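Tartronic semialdehyde reductase (Salmonella typhimurium, PDB 1YB4) reduces tartronate semialdehyde (2-hydroxy-3-oxopropanoate) to (R)-glycerate with NADH or NADPH as the hydride donor. Local coordinates at the interface of chains A and B. Numbering follows the deposited sequence. Chains: chain A/B, tartronic semialdehyde reductase.

The interface of chains A and B. Residues chain A 260, 264; chain B 246, 249, 254, 256-257, 260, 264.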
loop_
_atom_site.group_PDB
_atom_site.type_symbol
_atom_site.label_atom_id
_atom_site.label_comp_id
_atom_site.label_asym_id
_atom_site.label_seq_id
_atom_site.Cartn_x
_atom_site.Cartn_y
_atom_site.Cartn_z
ATOM N N ALA A 260 7.310 1.172 -2.596
ATOM C CA ALA A 260 6.831 -0.045 -3.238
ATOM C C ALA A 260 5.622 0.291 -4.103
ATOM O O ALA A 260 5.571 -0.091 -5.278
ATOM C CB ALA A 260 6.460 -1.091 -2.202
ATOM N N GLU A 264 4.662 0.430 -8.402
ATOM C CA GLU A 264 3.500 -0.206 -9.015
ATOM C C GLU A 264 2.671 0.799 -9.813
ATOM O O GLU A 264 2.125 0.463 -10.866
ATOM C CB GLU A 264 2.630 -0.874 -7.944
ATOM C CG GLU A 264 3.326 -1.997 -7.217
ATOM C CD GLU A 264 3.979 -2.989 -8.170
ATOM O OE1 GLU A 264 3.257 -3.598 -8.987
ATOM O OE2 GLU A 264 5.215 -3.157 -8.103
ATOM N N LEU B 246 7.130 -9.568 -8.765
ATOM C CA LEU B 246 7.277 -8.152 -9.029
ATOM C C LEU B 246 8.099 -7.814 -10.275
ATOM O O LEU B 246 7.728 -6.910 -11.036
ATOM C CB LEU B 246 7.845 -7.476 -7.780
ATOM C CG LEU B 246 6.842 -7.681 -6.639
ATOM C CD1 LEU B 246 7.404 -7.232 -5.303
ATOM C CD2 LEU B 246 5.584 -6.914 -6.981
ATOM N N ALA B 249 5.927 -8.340 -13.101
ATOM C CA ALA B 249 4.966 -7.254 -13.065
ATOM C C ALA B 249 5.609 -6.026 -13.734
ATOM O O ALA B 249 4.985 -5.328 -14.535
ATOM C CB ALA B 249 4.611 -6.932 -11.619
ATOM N N LEU B 254 2.432 -4.396 -14.834
ATOM C CA LEU B 254 1.280 -4.783 -14.028
ATOM C C LEU B 254 1.355 -4.105 -12.678
ATOM O O LEU B 254 2.428 -4.024 -12.064
ATOM C CB LEU B 254 1.259 -6.296 -13.801
ATOM C CG LEU B 254 0.802 -7.191 -14.940
ATOM C CD1 LEU B 254 1.237 -8.618 -14.690
ATOM C CD2 LEU B 254 -0.710 -7.119 -15.037
ATOM N N LEU B 256 0.497 -4.597 -9.119
ATOM C CA LEU B 256 0.094 -5.579 -8.109
ATOM C C LEU B 256 0.335 -4.974 -6.722
ATOM O O LEU B 256 1.280 -5.341 -6.009
ATOM C CB LEU B 256 0.889 -6.885 -8.267
ATOM C CG LEU B 256 1.069 -7.438 -9.688
ATOM C CD1 LEU B 256 1.388 -8.912 -9.587
ATOM C CD2 LEU B 256 -0.187 -7.264 -10.523
ATOM N N PRO B 257 -0.554 -4.053 -6.307
ATOM C CA PRO B 257 -0.477 -3.357 -5.020
ATOM C C PRO B 257 -0.291 -4.201 -3.780
ATOM O O PRO B 257 0.492 -3.839 -2.919
ATOM C CB PRO B 257 -1.767 -2.548 -4.986
ATOM C CG PRO B 257 -2.705 -3.389 -5.787
ATOM C CD PRO B 257 -1.863 -3.822 -6.942
ATOM N N ALA B 260 3.248 -6.191 -3.814
ATOM C CA ALA B 260 4.345 -5.282 -3.487
ATOM C C ALA B 260 4.418 -5.073 -1.980
ATOM O O ALA B 260 5.497 -5.112 -1.392
ATOM C CB ALA B 260 4.157 -3.948 -4.194
ATOM N N GLU B 264 7.238 -6.094 1.135
ATOM C CA GLU B 264 7.741 -5.177 2.155
ATOM C C GLU B 264 7.431 -5.695 3.555
ATOM O O GLU B 264 8.219 -5.513 4.484
ATOM C CB GLU B 264 7.129 -3.801 1.968
ATOM C CG GLU B 264 7.316 -3.257 0.574
ATOM C CD GLU B 264 8.768 -3.304 0.115
ATOM O OE1 GLU B 264 9.650 -2.898 0.910
ATOM O OE2 GLU B 264 9.013 -3.742 -1.037
#
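Two copies of one helix, 257-271 of chain A and 257-270 of chain B, pack antiparallel across a two-fold axis, so that each Glu264 lies against the partner's Ala260. The small Ala260 side chains at the two-fold allow close approach of the backbones: A:Ala260 CA and B:Ala260 CA are 5.8 Å apart. Each methyl meets the aliphatic stem of the opposing glutamate, with A:Glu264 CG 3.7 Å from B:Ala260 CB and A:Ala260 CB 3.6 Å from B:Glu264 CG. The A:Glu264 chain leaves its helix with CG anti to the carbonyl carbon (chi1 -63°) and then bends at chi2, which carries the carboxylate past the B:Ala260 methyl toward the start of the partner helix. There A:Glu264 OE1 accepts a hydrogen bond from the backbone B:Leu256 N, 2.9 Å away. The bond is fairly straight, 163° at the hydrogen, and reaches the anti side of OE1 about 20° out of the carboxylate plane. This amide immediately precedes helix 257-270, whose N-terminal end may favour a negative carboxylate. The carbonyl B:Leu254 O, 3.2 Å from A:Glu264 OE1, may act in the opposite sense. B:Leu246 CD2 lies over one face of the A:Glu264 carboxylate, 3.9 Å from A:Glu264 OE2, the two side chains at about a right angle. Two-fold symmetry repeats the arrangement with the chains exchanged. It plausibly contributes to subunit pairing in the four-copy assembly. The patch belongs to the C-terminal helical part of each subunit, where helix 257-271 of chain A meets helices 257-270 and 235-252 of chain B and the loop between them; the centre of the contact is about 15 Å from B:Lys172, the predicted active-site lysine.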